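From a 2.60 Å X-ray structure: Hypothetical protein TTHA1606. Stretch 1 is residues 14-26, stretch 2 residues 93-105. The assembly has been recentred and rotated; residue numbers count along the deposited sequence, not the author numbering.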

# COMPACT_ATOMS: atom_id res chain seq x y z
N LEU A 14 -11.58 -12.86 26.55
CA LEU A 14 -10.97 -11.61 26.12
C LEU A 14 -11.41 -11.31 24.70
O LEU A 14 -11.17 -10.22 24.18
N ARG A 15 -12.07 -12.28 24.08
CA ARG A 15 -12.54 -12.18 22.71
C ARG A 15 -11.52 -11.45 21.85
O ARG A 15 -11.77 -10.37 21.32
N ILE A 16 -10.36 -12.07 21.71
CA ILE A 16 -9.25 -11.52 20.95
C ILE A 16 -9.52 -11.42 19.46
O ILE A 16 -8.69 -10.89 18.71
N GLN A 17 -10.65 -11.94 19.01
CA GLN A 17 -10.97 -11.87 17.58
C GLN A 17 -11.49 -10.48 17.22
O GLN A 17 -11.55 -10.10 16.05
N ASP A 18 -11.85 -9.71 18.24
CA ASP A 18 -12.35 -8.36 18.06
C ASP A 18 -11.26 -7.32 17.84
O ASP A 18 -11.56 -6.17 17.53
N PHE A 19 -10.00 -7.71 18.01
CA PHE A 19 -8.90 -6.76 17.84
C PHE A 19 -7.89 -7.27 16.82
O PHE A 19 -6.70 -7.41 17.14
N PRO A 20 -8.34 -7.52 15.57
CA PRO A 20 -7.55 -8.02 14.44
C PRO A 20 -6.44 -7.10 13.94
O PRO A 20 -5.61 -7.51 13.13
N GLN A 21 -6.42 -5.86 14.41
CA GLN A 21 -5.42 -4.89 13.99
C GLN A 21 -4.34 -4.64 15.06
O GLN A 21 -3.69 -3.59 15.07
N ASP A 22 -4.18 -5.60 15.96
CA ASP A 22 -3.18 -5.49 17.02
C ASP A 22 -1.93 -6.15 16.47
O ASP A 22 -1.95 -7.33 16.11
N PRO A 23 -0.81 -5.39 16.37
CA PRO A 23 0.43 -5.98 15.84
C PRO A 23 0.88 -7.20 16.64
O PRO A 23 1.33 -8.19 16.06
N SER A 24 0.74 -7.15 17.96
CA SER A 24 1.15 -8.26 18.81
C SER A 24 0.30 -9.49 18.56
O SER A 24 -0.90 -9.39 18.30
N LEU A 25 0.92 -10.66 18.64
CA LEU A 25 0.22 -11.91 18.42
C LEU A 25 -0.50 -12.28 19.72
O LEU A 25 0.11 -12.84 20.63
N ASN A 26 -1.79 -11.97 19.81
CA ASN A 26 -2.55 -12.26 21.02
C ASN A 26 -2.91 -13.74 21.13
O ASN A 26 -3.22 -14.40 20.13
N LEU A 93 3.36 -19.49 27.56
CA LEU A 93 3.37 -18.02 27.48
C LEU A 93 2.13 -17.59 26.74
O LEU A 93 1.97 -17.94 25.56
N TYR A 94 1.27 -16.85 27.44
CA TYR A 94 0.02 -16.34 26.88
C TYR A 94 0.08 -14.80 26.90
O TYR A 94 0.23 -14.18 27.97
N ALA A 95 -0.04 -14.18 25.74
CA ALA A 95 0.04 -12.73 25.66
C ALA A 95 -1.31 -12.10 25.33
O ALA A 95 -2.05 -12.60 24.47
N ALA A 96 -1.63 -11.01 26.02
CA ALA A 96 -2.89 -10.28 25.81
C ALA A 96 -2.59 -8.78 25.80
O ALA A 96 -2.38 -8.17 26.85
N HIS A 97 -2.59 -8.19 24.60
CA HIS A 97 -2.29 -6.77 24.43
C HIS A 97 -3.50 -5.83 24.49
O HIS A 97 -3.99 -5.49 25.58
N LEU A 98 -3.98 -5.40 23.32
CA LEU A 98 -5.11 -4.49 23.28
C LEU A 98 -6.35 -5.04 24.00
O LEU A 98 -6.99 -4.33 24.76
N PRO A 99 -6.68 -6.32 23.78
CA PRO A 99 -7.85 -6.90 24.43
C PRO A 99 -7.82 -6.88 25.95
O PRO A 99 -8.87 -6.82 26.59
N LEU A 100 -6.63 -6.92 26.54
CA LEU A 100 -6.51 -6.88 28.00
C LEU A 100 -6.60 -5.42 28.39
O LEU A 100 -7.00 -5.09 29.50
N ASP A 101 -6.20 -4.55 27.47
CA ASP A 101 -6.25 -3.11 27.72
C ASP A 101 -7.73 -2.69 27.83
O ASP A 101 -8.15 -2.09 28.82
N ALA A 102 -8.53 -3.10 26.84
CA ALA A 102 -9.94 -2.74 26.75
C ALA A 102 -10.96 -3.49 27.60
O ALA A 102 -11.97 -2.91 27.98
N HIS A 103 -10.72 -4.76 27.88
CA HIS A 103 -11.69 -5.53 28.64
C HIS A 103 -12.37 -4.75 29.77
O HIS A 103 -11.70 -4.15 30.61
N GLU A 104 -13.71 -4.78 29.77
CA GLU A 104 -14.53 -4.08 30.77
C GLU A 104 -14.54 -4.69 32.18
O GLU A 104 -14.83 -3.99 33.15
N GLU A 105 -14.22 -5.98 32.28
CA GLU A 105 -14.19 -6.66 33.58
C GLU A 105 -12.82 -6.68 34.25
O GLU A 105 -12.70 -6.33 35.42

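A short helix that begins beside an irregular loop offers two things to its neighbour: free backbone amides at its first turn and an apolar flank along its length. The packing of residues 14-26 against residues 93-105 of TTHA1606, which buries 820 Å² counting both sides, shows how one loop can answer both.

The polar part centres on D22, a buried residue that closes the type I turn begun at F19. Its CA-to-CB bond points toward the other stretch, and with chi1 in the t well its carboxylate reaches the start of helix 98-102. There the two oxygens have different partners: OD1 accepts a hydrogen bond from the backbone N of L98 at 2.9 Å, nearly straight at 161°, while OD2 accepts one from ND1 of H97 at 2.7 Å, lying near the plane of the imidazole. H97, itself at the N-cap position and also t, thus presents its ring edge to the acid. D22 OD2 further receives a weak hydrogen bond from the backbone N of S24, 3.4 Å away, which ties the loop to its own side chain. S24, chi1 p, brings its OG to 3.1 Å from H97 CB. N26 packs nearby, its backbone CA making a CA-H...O contact of 3.5 Å with A95 O at the end of the strand.

A second polar contact lies at the other end of the helix. R15, exposed and with positive phi, takes chi1 p and chi2 t; its NH2 forms a salt bridge with E104 OE2 at 3.0 Å. The 123° angle makes the hydrogen bond within it weak, although the carboxylate oxygen lies near the guanidinium plane.

Apolar packing spans the space between. F19 points toward the helix with chi1 m, and P99 sits over one face of its ring: P99 CA is 3.7 Å from the ring centroid and only 17° off the normal, a CH-pi contact. The same ring meets A102 at its edge, with CE2 3.8 Å from A102 CB, and its CD2 lies 3.8 Å from L98 CB. One phenyl group therefore touches three helix residues. L14, m and t, starts sideways but sends its end inward, where CD1 lies 3.9 Å from Y94 CE2 and 4.1 Å from A96 CB, and CD2 is 4.0 Å from H103 ND1. I16 adds a lighter contact, CG2 to P99 CG at 4.1 Å.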

# COMPACT_ATOMS: atom_id res chain seq x y z
CB LEU A 14 -9.44 -11.73 26.20
CG LEU A 14 -8.90 -12.15 27.57
CD1 LEU A 14 -7.43 -12.51 27.46
CD2 LEU A 14 -9.10 -11.03 28.57
CB ARG A 15 -13.92 -11.50 22.64
CG ARG A 15 -14.10 -10.28 23.50
CD ARG A 15 -15.57 -10.02 23.78
NE ARG A 15 -15.74 -9.23 25.00
CZ ARG A 15 -16.85 -9.20 25.75
NH1 ARG A 15 -17.91 -9.93 25.40
NH2 ARG A 15 -16.88 -8.47 26.85
CB ILE A 16 -7.99 -12.37 21.18
CG1 ILE A 16 -8.21 -13.79 20.64
CG2 ILE A 16 -7.66 -12.42 22.67
CD1 ILE A 16 -6.96 -14.65 20.60
CB GLN A 17 -12.01 -12.94 17.20
CG GLN A 17 -13.36 -12.79 17.90
CD GLN A 17 -13.33 -13.25 19.35
OE1 GLN A 17 -14.32 -13.10 20.08
NE2 GLN A 17 -12.21 -13.82 19.79
CB ASP A 18 -13.19 -7.96 19.27
CG ASP A 18 -14.52 -8.68 19.33
OD1 ASP A 18 -15.28 -8.41 20.28
OD2 ASP A 18 -14.81 -9.50 18.43
CB PHE A 19 -8.19 -6.53 19.18
CG PHE A 19 -9.12 -6.31 20.34
CD1 PHE A 19 -9.97 -7.34 20.77
CD2 PHE A 19 -9.12 -5.10 21.04
CE1 PHE A 19 -10.80 -7.17 21.88
CE2 PHE A 19 -9.95 -4.92 22.15
CZ PHE A 19 -10.79 -5.96 22.57
CB PRO A 20 -8.60 -8.26 13.37
CG PRO A 20 -9.54 -7.10 13.60
CD PRO A 20 -9.69 -7.12 15.12
CB GLN A 21 -6.11 -3.57 13.61
CG GLN A 21 -6.63 -2.73 14.79
CD GLN A 21 -7.54 -3.49 15.74
OE1 GLN A 21 -8.30 -4.38 15.33
NE2 GLN A 21 -7.48 -3.14 17.02
CB ASP A 22 -3.67 -6.23 18.28
CG ASP A 22 -2.86 -5.88 19.52
OD1 ASP A 22 -3.31 -6.23 20.64
OD2 ASP A 22 -1.78 -5.27 19.38
CB PRO A 23 1.42 -4.82 15.91
CG PRO A 23 0.94 -4.03 17.09
CD PRO A 23 -0.56 -4.03 16.87
CB SER A 24 1.05 -7.87 20.29
OG SER A 24 -0.25 -8.13 20.77
CB LEU A 25 1.23 -13.01 18.04
CG LEU A 25 0.73 -14.25 17.31
CD1 LEU A 25 -0.78 -14.19 17.15
CD2 LEU A 25 1.41 -14.34 15.95
CB ASN A 26 -3.80 -11.38 21.06
CG ASN A 26 -3.47 -9.90 21.29
OD1 ASN A 26 -4.20 -9.02 20.83
ND2 ASN A 26 -2.37 -9.63 22.00
CB LEU A 93 4.59 -17.50 26.71
CG LEU A 93 4.70 -15.97 26.79
CD1 LEU A 93 4.91 -15.56 28.24
CD2 LEU A 93 5.84 -15.47 25.94
CB TYR A 94 -1.18 -16.83 27.71
CG TYR A 94 -2.52 -16.47 27.11
CD1 TYR A 94 -3.14 -17.31 26.20
CD2 TYR A 94 -3.14 -15.27 27.42
CE1 TYR A 94 -4.37 -16.97 25.61
CE2 TYR A 94 -4.36 -14.91 26.84
CZ TYR A 94 -4.97 -15.77 25.94
OH TYR A 94 -6.21 -15.47 25.39
CB ALA A 95 1.12 -12.32 24.62
CB ALA A 96 -3.89 -10.61 26.92
CB HIS A 97 -1.56 -6.56 23.10
CG HIS A 97 -0.94 -5.21 22.96
ND1 HIS A 97 -0.50 -4.73 21.75
CD2 HIS A 97 -0.65 -4.26 23.88
CE1 HIS A 97 0.04 -3.54 21.93
NE2 HIS A 97 -0.04 -3.23 23.21
CB LEU A 98 -5.48 -4.15 21.82
CG LEU A 98 -4.48 -3.33 20.99
CD1 LEU A 98 -5.10 -3.06 19.62
CD2 LEU A 98 -4.14 -2.02 21.68
CB PRO A 99 -7.91 -8.31 23.84
CG PRO A 99 -6.49 -8.60 23.54
CD PRO A 99 -5.99 -7.32 22.95
CB LEU A 100 -5.16 -7.44 28.46
CG LEU A 100 -5.06 -8.14 29.83
CD1 LEU A 100 -3.62 -8.06 30.34
CD2 LEU A 100 -6.00 -7.52 30.83
CB ASP A 101 -5.53 -2.36 26.57
CG ASP A 101 -4.09 -1.96 26.94
OD1 ASP A 101 -3.21 -1.86 26.06
OD2 ASP A 101 -3.82 -1.74 28.13
CB ALA A 102 -10.39 -2.81 25.30
CB HIS A 103 -11.04 -6.78 29.23
CG HIS A 103 -12.02 -7.86 29.55
ND1 HIS A 103 -12.46 -8.77 28.61
CD2 HIS A 103 -12.71 -8.14 30.68
CE1 HIS A 103 -13.37 -9.56 29.15
NE2 HIS A 103 -13.54 -9.19 30.41
CB GLU A 104 -16.00 -3.94 30.29
CG GLU A 104 -16.91 -5.13 30.61
CD GLU A 104 -16.65 -6.33 29.71
OE1 GLU A 104 -16.94 -7.47 30.15
OE2 GLU A 104 -16.18 -6.13 28.56
CB GLU A 105 -14.69 -8.10 33.43
CG GLU A 105 -16.20 -8.27 33.55
CD GLU A 105 -16.70 -7.92 34.95
OE1 GLU A 105 -17.93 -7.95 35.17
OE2 GLU A 105 -15.85 -7.62 35.83